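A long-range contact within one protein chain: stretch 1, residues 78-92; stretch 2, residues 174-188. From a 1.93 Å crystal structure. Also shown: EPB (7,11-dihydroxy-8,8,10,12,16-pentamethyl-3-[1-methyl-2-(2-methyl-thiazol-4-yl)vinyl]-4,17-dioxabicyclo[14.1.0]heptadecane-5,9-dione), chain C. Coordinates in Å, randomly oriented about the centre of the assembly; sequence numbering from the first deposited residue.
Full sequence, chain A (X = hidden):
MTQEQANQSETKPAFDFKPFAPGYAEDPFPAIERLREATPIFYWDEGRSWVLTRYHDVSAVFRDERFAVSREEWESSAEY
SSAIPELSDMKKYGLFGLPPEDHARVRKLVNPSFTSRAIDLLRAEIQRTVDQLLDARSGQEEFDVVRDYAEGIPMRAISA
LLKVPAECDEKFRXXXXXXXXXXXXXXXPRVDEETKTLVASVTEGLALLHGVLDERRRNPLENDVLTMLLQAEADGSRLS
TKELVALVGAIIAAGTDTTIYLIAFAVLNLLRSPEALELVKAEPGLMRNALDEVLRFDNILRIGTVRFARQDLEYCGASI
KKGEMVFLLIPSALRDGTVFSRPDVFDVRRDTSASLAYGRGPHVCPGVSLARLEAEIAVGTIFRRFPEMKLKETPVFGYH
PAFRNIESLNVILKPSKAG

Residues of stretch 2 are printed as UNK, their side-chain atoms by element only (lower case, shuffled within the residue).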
# COMPACT_ATOMS: atom_id res chain seq x y z
N ALA A 78 -20.86 2.37 -14.02
CA ALA A 78 -20.80 2.30 -15.47
C ALA A 78 -19.61 3.08 -15.99
O ALA A 78 -18.80 2.58 -16.77
CB ALA A 78 -22.10 2.85 -16.09
N GLU A 79 -19.51 4.32 -15.56
CA GLU A 79 -18.38 5.14 -15.92
C GLU A 79 -17.07 4.43 -15.47
O GLU A 79 -16.08 4.40 -16.23
CB GLU A 79 -18.58 6.54 -15.31
CG GLU A 79 -17.38 7.45 -15.28
CD GLU A 79 -16.48 7.15 -14.11
OE1 GLU A 79 -15.38 6.63 -14.38
OE2 GLU A 79 -16.87 7.42 -12.95
N TYR A 80 -17.08 3.82 -14.29
CA TYR A 80 -15.85 3.17 -13.77
C TYR A 80 -15.45 1.91 -14.53
O TYR A 80 -14.28 1.75 -14.89
CB TYR A 80 -15.93 2.88 -12.27
CG TYR A 80 -14.61 2.36 -11.72
CD1 TYR A 80 -13.47 3.14 -11.78
CD2 TYR A 80 -14.51 1.09 -11.18
CE1 TYR A 80 -12.25 2.67 -11.30
CE2 TYR A 80 -13.28 0.60 -10.69
CZ TYR A 80 -12.16 1.40 -10.75
OH TYR A 80 -10.93 0.94 -10.29
N SER A 81 -16.39 1.00 -14.75
CA SER A 81 -16.10 -0.24 -15.48
C SER A 81 -15.64 0.05 -16.90
O SER A 81 -14.85 -0.70 -17.46
CB SER A 81 -17.32 -1.16 -15.50
OG SER A 81 -17.54 -1.73 -14.22
N SER A 82 -16.13 1.14 -17.48
CA SER A 82 -15.76 1.48 -18.85
C SER A 82 -14.37 2.11 -18.96
O SER A 82 -13.74 2.05 -20.01
CB SER A 82 -16.82 2.40 -19.48
OG SER A 82 -16.83 3.68 -18.85
N ALA A 83 -13.90 2.73 -17.87
CA ALA A 83 -12.58 3.35 -17.87
C ALA A 83 -11.50 2.28 -17.88
O ALA A 83 -11.59 1.30 -17.14
CB ALA A 83 -12.41 4.25 -16.64
N ILE A 84 -10.46 2.50 -18.67
CA ILE A 84 -9.34 1.56 -18.75
C ILE A 84 -9.81 0.12 -18.90
O ILE A 84 -9.69 -0.69 -17.98
CB ILE A 84 -8.38 1.72 -17.54
CG1 ILE A 84 -8.23 3.20 -17.15
CG2 ILE A 84 -7.02 1.12 -17.87
CD1 ILE A 84 -7.24 3.98 -18.03
N PRO A 85 -10.36 -0.19 -20.07
CA PRO A 85 -10.94 -1.51 -20.35
C PRO A 85 -9.93 -2.64 -20.23
O PRO A 85 -10.34 -3.79 -20.09
CB PRO A 85 -11.40 -1.39 -21.80
CG PRO A 85 -11.51 0.06 -22.05
CD PRO A 85 -10.47 0.73 -21.22
N GLU A 86 -8.64 -2.30 -20.31
CA GLU A 86 -7.56 -3.27 -20.15
C GLU A 86 -7.54 -3.83 -18.73
O GLU A 86 -6.94 -4.88 -18.49
CB GLU A 86 -6.21 -2.60 -20.44
CG GLU A 86 -5.94 -2.32 -21.91
CD GLU A 86 -6.56 -1.02 -22.39
OE1 GLU A 86 -7.14 -0.28 -21.55
OE2 GLU A 86 -6.47 -0.74 -23.61
N LEU A 87 -8.20 -3.13 -17.80
CA LEU A 87 -8.23 -3.53 -16.39
C LEU A 87 -9.61 -4.05 -15.96
O LEU A 87 -9.86 -4.30 -14.78
CB LEU A 87 -7.79 -2.35 -15.50
CG LEU A 87 -6.27 -2.10 -15.53
CD1 LEU A 87 -5.85 -0.91 -14.67
CD2 LEU A 87 -5.52 -3.37 -15.10
N SER A 88 -10.51 -4.21 -16.93
CA SER A 88 -11.89 -4.63 -16.67
C SER A 88 -11.94 -5.96 -15.91
O SER A 88 -12.67 -6.09 -14.91
CB SER A 88 -12.65 -4.77 -17.99
OG SER A 88 -14.02 -4.97 -17.76
N ASP A 89 -11.19 -6.94 -16.39
CA ASP A 89 -11.10 -8.23 -15.72
C ASP A 89 -10.59 -8.10 -14.28
O ASP A 89 -11.13 -8.72 -13.37
CB ASP A 89 -10.18 -9.17 -16.51
CG ASP A 89 -10.92 -9.93 -17.59
OD1 ASP A 89 -10.29 -10.72 -18.31
OD2 ASP A 89 -12.15 -9.79 -17.78
N MET A 90 -9.54 -7.31 -14.09
CA MET A 90 -8.97 -7.14 -12.76
C MET A 90 -9.95 -6.49 -11.79
O MET A 90 -9.95 -6.79 -10.60
CB MET A 90 -7.69 -6.32 -12.80
CG MET A 90 -6.97 -6.35 -11.46
SD MET A 90 -5.55 -5.30 -11.35
CE MET A 90 -4.39 -6.22 -12.35
N LYS A 91 -10.78 -5.60 -12.31
CA LYS A 91 -11.75 -4.90 -11.49
C LYS A 91 -12.87 -5.84 -11.06
O LYS A 91 -13.40 -5.74 -9.95
CB LYS A 91 -12.34 -3.72 -12.26
CG LYS A 91 -11.36 -2.56 -12.50
CD LYS A 91 -12.06 -1.43 -13.26
CE LYS A 91 -11.14 -0.23 -13.45
NZ LYS A 91 -11.75 0.79 -14.39
N LYS A 92 -13.25 -6.76 -11.94
CA LYS A 92 -14.41 -7.59 -11.62
C LYS A 92 -14.06 -8.92 -10.96
O LYS A 92 -14.78 -9.38 -10.08
CB LYS A 92 -15.32 -7.79 -12.83
CG LYS A 92 -14.66 -8.38 -14.04
CD LYS A 92 -15.62 -8.28 -15.24
CE LYS A 92 -16.09 -6.85 -15.45
NZ LYS A 92 -17.18 -6.76 -16.48
N UNK A 174 6.98 -1.10 -13.01
CA UNK A 174 6.30 -0.09 -13.81
C UNK A 174 4.85 -0.48 -13.98
O UNK A 174 3.95 0.37 -13.87
n UNK A 174 7.05 0.65 -19.50
c UNK A 174 6.99 0.11 -15.17
n UNK A 174 8.75 -0.62 -18.64
c UNK A 174 7.95 0.44 -18.55
c UNK A 174 9.01 1.14 -16.43
n UNK A 174 8.06 1.28 -17.52
c UNK A 174 8.31 0.87 -15.08
N UNK A 175 4.62 -1.76 -14.23
CA UNK A 175 3.27 -2.30 -14.31
C UNK A 175 2.53 -2.07 -12.98
O UNK A 175 1.38 -1.61 -12.95
c UNK A 175 1.88 -5.30 -13.21
c UNK A 175 2.03 -4.50 -14.34
c UNK A 175 -0.24 -4.96 -14.96
c UNK A 175 0.68 -5.94 -12.96
c UNK A 175 3.32 -3.79 -14.60
c UNK A 175 -0.38 -5.78 -13.83
c UNK A 175 0.95 -4.34 -15.20
N UNK A 176 3.18 -2.42 -11.87
CA UNK A 176 2.56 -2.30 -10.56
C UNK A 176 2.16 -0.87 -10.27
O UNK A 176 1.02 -0.60 -9.90
N UNK A 177 3.09 0.06 -10.45
CA UNK A 177 2.85 1.46 -10.15
C UNK A 177 1.80 2.08 -11.10
O UNK A 177 0.92 2.85 -10.66
o UNK A 177 3.98 3.58 -9.92
c UNK A 177 4.18 2.21 -10.16
N UNK A 178 1.86 1.71 -12.38
CA UNK A 178 0.90 2.16 -13.38
C UNK A 178 -0.50 1.63 -13.12
O UNK A 178 -1.48 2.35 -13.24
c UNK A 178 1.35 1.76 -14.80
N UNK A 179 -0.59 0.35 -12.79
CA UNK A 179 -1.86 -0.27 -12.48
C UNK A 179 -2.54 0.40 -11.29
O UNK A 179 -3.73 0.67 -11.33
c UNK A 179 -2.96 -2.38 -11.73
o UNK A 179 -1.37 -2.45 -13.42
c UNK A 179 -1.66 -1.76 -12.19
N UNK A 180 -1.77 0.65 -10.24
CA UNK A 180 -2.35 1.26 -9.04
C UNK A 180 -2.98 2.64 -9.35
O UNK A 180 -4.09 2.94 -8.87
c UNK A 180 -1.32 1.35 -7.93
N UNK A 181 -2.28 3.44 -10.16
CA UNK A 181 -2.81 4.74 -10.63
C UNK A 181 -3.99 4.58 -11.58
O UNK A 181 -4.98 5.31 -11.48
c UNK A 181 -1.72 5.52 -11.37
n UNK A 181 1.12 7.90 -10.58
c UNK A 181 -0.67 6.17 -10.49
n UNK A 181 2.92 8.82 -9.50
c UNK A 181 0.44 6.84 -11.30
c UNK A 181 2.37 7.81 -10.15
n UNK A 181 3.07 6.70 -10.37
N UNK A 182 -3.87 3.64 -12.52
CA UNK A 182 -4.90 3.45 -13.54
C UNK A 182 -6.22 3.03 -12.90
O UNK A 182 -7.30 3.39 -13.38
c UNK A 182 -4.46 2.43 -14.58
N UNK A 183 -6.13 2.22 -11.85
CA UNK A 183 -7.33 1.78 -11.15
C UNK A 183 -8.07 2.96 -10.52
O UNK A 183 -9.24 2.83 -10.13
c UNK A 183 -6.23 -1.59 -9.45
c UNK A 183 -6.69 -0.67 -10.60
c UNK A 183 -7.86 -1.28 -11.37
c UNK A 183 -6.97 0.74 -10.07
N UNK A 184 -7.41 4.10 -10.43
CA UNK A 184 -8.05 5.28 -9.89
C UNK A 184 -8.80 6.13 -10.91
O UNK A 184 -9.55 7.04 -10.51
N UNK A 185 -8.59 5.86 -12.19
CA UNK A 185 -9.20 6.67 -13.27
C UNK A 185 -10.69 6.44 -13.27
O UNK A 185 -11.16 5.31 -13.44
c UNK A 185 -9.38 7.10 -15.78
c UNK A 185 -7.13 6.67 -14.75
c UNK A 185 -8.62 6.33 -14.67
N UNK A 186 -11.44 7.51 -13.02
CA UNK A 186 -12.88 7.42 -12.98
C UNK A 186 -13.40 7.10 -11.59
O UNK A 186 -14.61 7.08 -11.37
N UNK A 187 -12.49 6.85 -10.64
CA UNK A 187 -12.86 6.48 -9.28
C UNK A 187 -12.46 7.59 -8.33
O UNK A 187 -13.28 8.05 -7.55
c UNK A 187 -12.18 5.18 -8.86
c UNK A 187 -12.19 5.42 -6.35
c UNK A 187 -14.04 4.19 -7.44
c UNK A 187 -12.57 4.54 -7.51
N UNK A 188 -11.20 8.00 -8.38
CA UNK A 188 -10.69 9.08 -7.55
C UNK A 188 -10.29 10.29 -8.41
O UNK A 188 -9.84 10.13 -9.54
c UNK A 188 -8.31 8.24 -7.46
c UNK A 188 -9.93 7.46 -5.76
c UNK A 188 -9.51 8.62 -6.63
O16 EPB C . -2.38 1.55 -4.79
C51 EPB C . -2.99 1.64 -0.01
O41 EPB C . -2.67 -1.02 -0.29
C5 EPB C . -3.33 0.24 -0.39
C4 EPB C . -2.83 -0.64 -1.66
C16 EPB C . -3.54 1.48 -4.66
O1 EPB C . -4.25 0.35 -4.27
C2 EPB C . -3.58 -1.01 -4.00
C3 EPB C . -3.77 -1.36 -2.48
C20 EPB C . -4.39 -1.97 -4.97
C21 EPB C . -4.05 -1.71 -6.43
C22 EPB C . -5.27 -2.91 -4.52
C23 EPB C . -6.14 -3.86 -5.21
N26 EPB C . -6.72 -3.49 -6.41
C25 EPB C . -7.51 -4.48 -6.90
C27 EPB C . -8.20 -4.27 -8.19
C24 EPB C . -6.52 -5.08 -4.78
S1 EPB C . -7.58 -5.81 -5.90
C15 EPB C . -4.44 2.71 -4.92
C14 EPB C . -5.78 2.43 -5.75
O14 EPB C . -5.31 1.76 -6.90
C13 EPB C . -6.74 3.71 -6.04
C29 EPB C . -5.94 4.73 -6.92
C30 EPB C . -7.93 3.29 -6.89
C12 EPB C . -7.17 4.48 -4.66
O12 EPB C . -6.86 5.70 -4.47
C11 EPB C . -7.98 3.82 -3.47
C28 EPB C . -9.12 4.82 -3.18
C10 EPB C . -6.98 3.25 -2.51
O10 EPB C . -6.32 4.33 -1.78
C9 EPB C . -7.75 2.35 -1.57
C91 EPB C . -8.31 1.24 -2.33
C8 EPB C . -6.93 1.61 -0.57
C7 EPB C . -5.36 1.78 -0.70
C6 EPB C . -4.94 0.22 -0.83
O HOH W 1 -10.10 2.93 -13.93

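Position 174 carries three carbons, a nitrogen, and a carbon bearing two more nitrogens: a guanidinium, hence Arg174. It lies far from stretch 1, exposed, with its terminal nitrogens hydrogen-bonded elsewhere in the structure. Position 175 has one carbon leading to a ring of six carbons and no hydroxyl, so it is Phe175; its buried ring tip, CZ, meets Met90 CE at 4.3 Å, an apolar contact between flat ring and flexible thioether. Position 176 has no side-chain atoms and is Gly176, buried in the helix and out of reach of stretch 1. At 177 one carbon bears one oxygen, giving Ser177, whose hydroxyl is satisfied elsewhere in the structure. Position 178 has a single carbon, Ala178, buried but too distant to touch stretch 1.

Position 179 branches at its first carbon into one oxygen and one carbon, which identifies Thr179. The residue suits a buried helical site because its two branches have different partners: OG1 donates to Phe175 O at 2.9 Å, one turn back, while CG2 lies 3.9 Å from Met90 SD. A lone carbon at 180 makes Ala180; it points away from stretch 1, and its carbonyl O accepts a hydrogen bond from EPB O14 at 2.6 Å. Position 181 again shows three carbons, a nitrogen and a carbon with two nitrogens: Arg181, partly exposed and bonded elsewhere in the structure. At 182 the single carbon of Ala182 points toward stretch 1, where its small CB accommodates Leu87 CD1 at 3.6 Å.

Position 183 has four carbons forked at the second, and its chain branches beyond CB, so it is Leu183. The fork reaches Leu87 and Lys91: CD2 is 3.9 Å from Leu87 CD1 and equally 3.9 Å from Lys91 CG, while CD1 sits 4.2 Å from Met90 SD. Position 184 lacks a side chain; at Gly184 an ideal CB would come 2.9 Å from EPB C29, a clash. Position 185 has one carbon carrying two others, Val185, a compact branched residue whose CB packs 4.0 Å from Ile84 CG1. Position 186 has none: Gly186, at phi 90°, where a CB would jam against the preceding carbonyl and lie 2.1 Å from Glu79 OE1. Four carbons forked at the second mark 187 as Leu187, with CB 3.5 Å from Tyr80 CE1. The last, 188, has a carbon carrying two carbons, Val188; its CG1 approaches EPB O12 at 3.8 Å.

The contact combines an apolar core with a few directed polar links. Leu87 and Met90 pack against the helix, and Ile84 against Ala182 and Val185. Where the chain turns from Ala182 to Val185, Tyr80 OH donates to Leu183 O at 2.5 Å. A water completes the join: it accepts from Lys91 NZ at 2.7 Å and donates to Ala182 O at 2.9 Å and Val185 O at 2.7 Å. The same lysine also donates from NZ to Tyr80 O and Ala83 O, both at 2.8 Å, tying its own stretch together.

Stretch 2 (174-188) RFGSATARALGVGLV
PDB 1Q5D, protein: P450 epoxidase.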